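Local coordinates for protein phosphosugar isomerase (Escherichia coli O6:H1, PDB 5UQI) that binds arabinose-5-phosphate and probably interconverts it with ribulose 5-phosphate as an arabinose-5-phosphate isomerase, at residues F48-G52 against T103-L107; V93-N99 against Y119-R125. Residues are numbered along the deposited sequence.

Contact 1 (F48-G52 against T103-L107); sequences FIGVG and TAEIL. With A5P (arabinose-5-phosphate), chain B.
Ile106 lays its CD1 methyl over the backbone of residues 48-52, with CD1 3.7 Å from Gly50 CA and 3.9 Å from Val51 N. Ile106 CD1 also packs on Val51 CG1 at 4.0 Å and on Ile49 CG2 at 4.1 Å. An m,m rotamer brings it there, although CA-to-CB of Ile106 points sideways. Gly50 and Ile106 are the nearest CA pair, 6.7 Å apart. The chain is extended from Phe48 through Val51, and Gly52 then has positive phi. Thr103 holds the N-cap position before helix 104-107 without a side-chain capping bond. Val51 (chi1 m) points toward this helix: Val51 CG2 meets Thr103 CG2 at 3.7 Å and Val51 CG1 meets Glu105 CB at 4.0 Å. No hydrogen bond joins the segments. Thr103 OG1 instead donates a very short bond of 2.4 Å to O3P of arabinose-5-phosphate, and Gly52 CA lies 3.4 Å from its O2. A glycine-containing turn after the strand, facing a helix start whose threonine binds the phosphate, forms part of this SIS domain's sugar-phosphate pocket.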
loop_
_atom_site.group_PDB
_atom_site.type_symbol
_atom_site.label_atom_id
_atom_site.label_comp_id
_atom_site.label_asym_id
_atom_site.label_seq_id
_atom_site.Cartn_x
_atom_site.Cartn_y
_atom_site.Cartn_z
ATOM N N PHE A 48 7.251 2.739 3.654
ATOM C CA PHE A 48 6.595 2.079 2.519
ATOM C C PHE A 48 7.612 1.898 1.402
ATOM O O PHE A 48 8.376 2.834 1.100
ATOM C CB PHE A 48 5.447 2.964 1.960
ATOM C CG PHE A 48 4.198 2.935 2.768
ATOM C CD1 PHE A 48 4.034 3.810 3.844
ATOM C CD2 PHE A 48 3.147 2.056 2.382
ATOM C CE1 PHE A 48 2.831 3.776 4.610
ATOM C CE2 PHE A 48 1.945 2.036 3.134
ATOM C CZ PHE A 48 1.780 2.930 4.193
ATOM N N ILE A 49 7.583 0.711 0.774
ATOM C CA ILE A 49 8.531 0.440 -0.316
ATOM C C ILE A 49 7.724 -0.105 -1.484
ATOM O O ILE A 49 6.856 -1.003 -1.346
ATOM C CB ILE A 49 9.578 -0.665 0.122
ATOM C CG1 ILE A 49 10.387 -0.138 1.299
ATOM C CG2 ILE A 49 10.461 -1.018 -1.085
ATOM C CD1 ILE A 49 11.500 -1.125 1.763
ATOM N N GLY A 50 8.025 0.407 -2.698
ATOM C CA GLY A 50 7.350 -0.051 -3.937
ATOM C C GLY A 50 8.145 0.465 -5.116
ATOM O O GLY A 50 9.081 1.259 -4.951
ATOM N N VAL A 51 7.762 -0.050 -6.286
ATOM C CA VAL A 51 8.292 0.486 -7.563
ATOM C C VAL A 51 7.145 0.579 -8.552
ATOM O O VAL A 51 6.046 0.041 -8.292
ATOM C CB VAL A 51 9.415 -0.405 -8.184
ATOM C CG1 VAL A 51 10.647 -0.516 -7.216
ATOM C CG2 VAL A 51 8.890 -1.758 -8.645
ATOM N N GLY A 52 7.354 1.289 -9.664
ATOM C CA GLY A 52 6.225 1.391 -10.634
ATOM C C GLY A 52 5.000 2.082 -10.049
ATOM O O GLY A 52 5.118 2.927 -9.195
ATOM N N THR A 103 7.548 -8.934 -8.061
ATOM C CA THR A 103 8.384 -7.946 -8.764
ATOM C C THR A 103 9.809 -8.108 -8.330
ATOM O O THR A 103 10.076 -8.024 -7.157
ATOM C CB THR A 103 7.853 -6.548 -8.336
ATOM O OG1 THR A 103 6.470 -6.531 -8.639
ATOM C CG2 THR A 103 8.604 -5.408 -9.079
ATOM N N ALA A 104 10.725 -8.301 -9.291
ATOM C CA ALA A 104 12.133 -8.596 -8.975
ATOM C C ALA A 104 12.762 -7.549 -8.080
ATOM O O ALA A 104 13.447 -7.846 -7.111
ATOM C CB ALA A 104 12.961 -8.762 -10.237
ATOM N N GLU A 105 12.477 -6.273 -8.395
ATOM C CA GLU A 105 13.085 -5.215 -7.592
ATOM C C GLU A 105 12.661 -5.243 -6.129
ATOM O O GLU A 105 13.449 -4.874 -5.249
ATOM C CB GLU A 105 12.722 -3.824 -8.220
ATOM C CG GLU A 105 13.292 -3.614 -9.620
ATOM C CD GLU A 105 12.326 -4.008 -10.728
ATOM O OE1 GLU A 105 11.448 -4.923 -10.534
ATOM O OE2 GLU A 105 12.496 -3.491 -11.840
ATOM N N ILE A 106 11.435 -5.659 -5.829
ATOM C CA ILE A 106 10.987 -5.678 -4.474
ATOM C C ILE A 106 11.534 -6.914 -3.772
ATOM O O ILE A 106 11.963 -6.806 -2.646
ATOM C CB ILE A 106 9.430 -5.646 -4.391
ATOM C CG1 ILE A 106 8.872 -4.431 -5.123
ATOM C CG2 ILE A 106 8.947 -5.699 -2.954
ATOM C CD1 ILE A 106 9.329 -3.115 -4.441
ATOM N N LEU A 107 11.541 -8.042 -4.474
ATOM C CA LEU A 107 12.125 -9.231 -3.781
ATOM C C LEU A 107 13.605 -9.027 -3.469
ATOM O O LEU A 107 14.102 -9.655 -2.510
ATOM C CB LEU A 107 12.011 -10.464 -4.638
ATOM C CG LEU A 107 10.598 -10.770 -5.051
ATOM C CD1 LEU A 107 10.516 -11.976 -5.989
ATOM C CD2 LEU A 107 9.638 -11.039 -3.917
HETATM C C1 A5P B . 3.749 -1.578 -14.216
HETATM O O1 A5P B . 2.610 -1.591 -14.431
HETATM C C2 A5P B . 4.175 -0.928 -12.981
HETATM O O2 A5P B . 3.799 0.408 -12.869
HETATM C C3 A5P B . 3.653 -1.838 -11.955
HETATM O O3 A5P B . 3.025 -1.179 -10.850
HETATM C C4 A5P B . 5.023 -2.406 -11.683
HETATM O O4 A5P B . 5.393 -3.298 -12.720
HETATM C C5 A5P B . 5.111 -3.098 -10.358
HETATM O O5 A5P B . 4.280 -4.197 -10.382
HETATM P P A5P B . 3.884 -4.764 -8.943
HETATM O O1P A5P B . 2.786 -3.882 -8.320
HETATM O O2P A5P B . 3.325 -6.234 -9.324
HETATM O O3P A5P B . 5.058 -4.699 -8.105
#

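Contact 2 (V93-N99 against Y119-R125). With A5P (arabinose-5-phosphate), chain B.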
loop_
_atom_site.group_PDB
_atom_site.type_symbol
_atom_site.label_atom_id
_atom_site.label_comp_id
_atom_site.label_asym_id
_atom_site.label_seq_id
_atom_site.Cartn_x
_atom_site.Cartn_y
_atom_site.Cartn_z
ATOM N N VAL A 93 8.796 -0.132 10.922
ATOM C CA VAL A 93 8.016 -1.247 10.370
ATOM C C VAL A 93 7.941 -0.994 8.893
ATOM O O VAL A 93 7.692 0.161 8.531
ATOM C CB VAL A 93 6.607 -1.323 11.000
ATOM C CG1 VAL A 93 5.667 -2.289 10.261
ATOM C CG2 VAL A 93 6.789 -1.619 12.505
ATOM N N VAL A 94 8.079 -2.029 8.070
ATOM C CA VAL A 94 8.189 -1.880 6.593
ATOM C C VAL A 94 6.945 -2.460 5.960
ATOM O O VAL A 94 6.557 -3.627 6.252
ATOM C CB VAL A 94 9.490 -2.552 6.062
ATOM C CG1 VAL A 94 9.583 -2.403 4.558
ATOM C CG2 VAL A 94 10.724 -1.975 6.715
ATOM N N ILE A 95 6.294 -1.683 5.066
ATOM C CA ILE A 95 5.207 -2.212 4.275
ATOM C C ILE A 95 5.700 -2.259 2.848
ATOM O O ILE A 95 6.034 -1.214 2.268
ATOM C CB ILE A 95 3.931 -1.326 4.343
ATOM C CG1 ILE A 95 3.393 -1.281 5.798
ATOM C CG2 ILE A 95 2.891 -1.796 3.377
ATOM C CD1 ILE A 95 2.168 -0.366 6.013
ATOM N N LEU A 96 5.755 -3.436 2.256
ATOM C CA LEU A 96 6.189 -3.551 0.870
ATOM C C LEU A 96 4.969 -3.800 -0.010
ATOM O O LEU A 96 4.166 -4.713 0.234
ATOM C CB LEU A 96 7.143 -4.743 0.690
ATOM C CG LEU A 96 8.412 -4.577 1.538
ATOM C CD1 LEU A 96 8.387 -5.474 2.807
ATOM C CD2 LEU A 96 9.678 -4.818 0.719
ATOM N N ILE A 97 4.776 -2.980 -1.051
ATOM C CA ILE A 97 3.594 -3.044 -1.909
ATOM C C ILE A 97 3.974 -3.556 -3.259
ATOM O O ILE A 97 4.865 -3.007 -3.921
ATOM C CB ILE A 97 2.913 -1.628 -2.044
ATOM C CG1 ILE A 97 2.490 -1.119 -0.674
ATOM C CG2 ILE A 97 1.709 -1.783 -3.008
ATOM C CD1 ILE A 97 1.738 0.239 -0.779
ATOM N N SER A 98 3.362 -4.665 -3.648
ATOM C CA SER A 98 3.573 -5.220 -4.984
ATOM C C SER A 98 2.321 -6.006 -5.373
ATOM O O SER A 98 1.952 -6.961 -4.682
ATOM C CB SER A 98 4.770 -6.194 -4.966
ATOM O OG SER A 98 4.876 -6.948 -6.183
ATOM N N ASN A 99 1.659 -5.607 -6.451
ATOM C CA ASN A 99 0.394 -6.274 -6.769
ATOM C C ASN A 99 0.641 -7.779 -7.020
ATOM O O ASN A 99 -0.035 -8.650 -6.422
ATOM C CB ASN A 99 -0.305 -5.579 -7.934
ATOM C CG ASN A 99 -1.597 -6.306 -8.343
ATOM O OD1 ASN A 99 -1.699 -6.768 -9.474
ATOM N ND2 ASN A 99 -2.531 -6.475 -7.415
ATOM N N TYR A 119 10.116 -5.791 11.244
ATOM C CA TYR A 119 8.853 -6.441 10.962
ATOM C C TYR A 119 8.377 -6.023 9.573
ATOM O O TYR A 119 8.399 -4.805 9.267
ATOM C CB TYR A 119 7.846 -5.981 12.016
ATOM C CG TYR A 119 6.623 -6.842 12.041
ATOM C CD1 TYR A 119 5.572 -6.646 11.191
ATOM C CD2 TYR A 119 6.541 -7.938 12.912
ATOM C CE1 TYR A 119 4.446 -7.456 11.173
ATOM C CE2 TYR A 119 5.425 -8.743 12.888
ATOM C CZ TYR A 119 4.370 -8.507 12.051
ATOM O OH TYR A 119 3.228 -9.314 12.037
ATOM N N LEU A 120 8.093 -7.009 8.735
ATOM C CA LEU A 120 7.761 -6.788 7.311
ATOM C C LEU A 120 6.316 -7.115 7.070
ATOM O O LEU A 120 5.842 -8.189 7.371
ATOM C CB LEU A 120 8.648 -7.628 6.369
ATOM C CG LEU A 120 10.158 -7.527 6.616
ATOM C CD1 LEU A 120 10.809 -8.490 5.593
ATOM C CD2 LEU A 120 10.677 -6.064 6.519
ATOM N N ILE A 121 5.596 -6.190 6.398
ATOM C CA ILE A 121 4.216 -6.376 6.007
ATOM C C ILE A 121 4.181 -6.305 4.489
ATOM O O ILE A 121 4.855 -5.453 3.919
ATOM C CB ILE A 121 3.372 -5.188 6.579
ATOM C CG1 ILE A 121 3.384 -5.300 8.122
ATOM C CG2 ILE A 121 1.939 -5.212 6.043
ATOM C CD1 ILE A 121 2.841 -4.020 8.748
ATOM N N SER A 122 3.426 -7.165 3.835
ATOM C CA SER A 122 3.253 -7.068 2.399
ATOM C C SER A 122 1.809 -6.750 2.038
ATOM O O SER A 122 0.883 -7.210 2.693
ATOM C CB SER A 122 3.694 -8.326 1.623
ATOM O OG SER A 122 2.870 -9.470 2.085
ATOM N N PHE A 123 1.614 -5.917 0.998
ATOM C CA PHE A 123 0.311 -5.777 0.386
ATOM C C PHE A 123 0.424 -6.336 -1.011
ATOM O O PHE A 123 1.124 -5.736 -1.884
ATOM C CB PHE A 123 -0.020 -4.252 0.232
ATOM C CG PHE A 123 -0.408 -3.491 1.507
ATOM C CD1 PHE A 123 -0.293 -3.999 2.799
ATOM C CD2 PHE A 123 -0.814 -2.126 1.382
ATOM C CE1 PHE A 123 -0.671 -3.260 3.908
ATOM C CE2 PHE A 123 -1.145 -1.372 2.508
ATOM C CZ PHE A 123 -1.108 -1.931 3.764
ATOM N N THR A 124 -0.237 -7.475 -1.316
ATOM C CA THR A 124 -0.155 -8.146 -2.623
ATOM C C THR A 124 -1.509 -8.758 -2.923
ATOM O O THR A 124 -2.338 -8.828 -2.007
ATOM C CB THR A 124 0.928 -9.268 -2.693
ATOM O OG1 THR A 124 0.444 -10.471 -2.043
ATOM C CG2 THR A 124 2.276 -8.836 -2.010
ATOM N N ARG A 125 -1.647 -9.271 -4.128
ATOM C CA ARG A 125 -2.903 -9.879 -4.506
ATOM C C ARG A 125 -3.010 -11.310 -3.995
ATOM O O ARG A 125 -4.069 -11.927 -4.223
ATOM C CB ARG A 125 -3.061 -9.801 -6.020
ATOM C CG ARG A 125 -2.315 -10.815 -6.813
ATOM C CD ARG A 125 -2.493 -10.550 -8.316
ATOM N NE ARG A 125 -1.529 -11.368 -9.002
ATOM C CZ ARG A 125 -0.936 -11.072 -10.161
ATOM N NH1 ARG A 125 -1.191 -9.915 -10.770
ATOM N NH2 ARG A 125 -0.051 -11.927 -10.691
HETATM C C1 A5P B . 3.749 -1.578 -14.216
HETATM O O1 A5P B . 2.610 -1.591 -14.431
HETATM C C2 A5P B . 4.175 -0.928 -12.981
HETATM O O2 A5P B . 3.799 0.408 -12.869
HETATM C C3 A5P B . 3.653 -1.838 -11.955
HETATM O O3 A5P B . 3.025 -1.179 -10.850
HETATM C C4 A5P B . 5.023 -2.406 -11.683
HETATM O O4 A5P B . 5.393 -3.298 -12.720
HETATM C C5 A5P B . 5.111 -3.098 -10.358
HETATM O O5 A5P B . 4.280 -4.197 -10.382
HETATM P P A5P B . 3.884 -4.764 -8.943
HETATM O O1P A5P B . 2.786 -3.882 -8.320
HETATM O O2P A5P B . 3.325 -6.234 -9.324
HETATM O O3P A5P B . 5.058 -4.699 -8.105
#
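Backbone hydrogen bonds form a parallel ladder. Val94 N donates to Tyr119 O (3.0 Å) and Ile121 N to Val94 O (2.7 Å). Leu96 N then donates to Ile121 O (2.8 Å), Phe123 N to Leu96 O (2.9 Å) and Ser98 N to Phe123 O (3.0 Å). The strand axes run 20° apart and approach to 4.6 Å. CA-H...O contacts add to the ladder, as from Ile95 CA to Ile121 O (3.3 Å). These are neighbouring strands inside the five-stranded parallel sheet of the SIS domain, a Rossmann-like alpha/beta fold. Apolar contacts lie on both faces. On one, Ile95 CG2 sits 3.8 Å from the Phe123 ring centroid in a CH-pi contact, and Ile97 CG1 lies 4.0 Å from Phe123 CD2. On the other, Val94 CB meets Leu120 CD2 at 3.7 Å. Polar contacts gather toward the C-terminal side of the pair. Arg125 N donates to Asn99 O (2.9 Å). Asn99 N donates to O1P of arabinose-5-phosphate (2.8 Å), and Ser98 OG to its O3P (3.0 Å); Ser98 OG also bonds to Gly101 N.

Overall arrangement
Both contacts are largely buried and reach the same sheet, where strands 46-50 and 93-97 are neighbours. Their centres are 9 Å apart. Ile49 joins them: Ile49 N is 2.9 Å from Ile95 O and Ile49 O is 2.9 Å from Ile97 N, both probable hydrogen bonds. Contact 2 is strand on strand inside the sheet, with 689 Å² buried, and lies nearer the centre of the chain. Contact 1 lies farther out, with the exposed Glu105 at its border. It sets a short helix against a strand end, buries 187 Å² and relies on methyl packing. Segments 93-99 and 103-107 follow closely in sequence, so the chain passes from one contact into the other. Both meet the phosphate of arabinose-5-phosphate, from different elements.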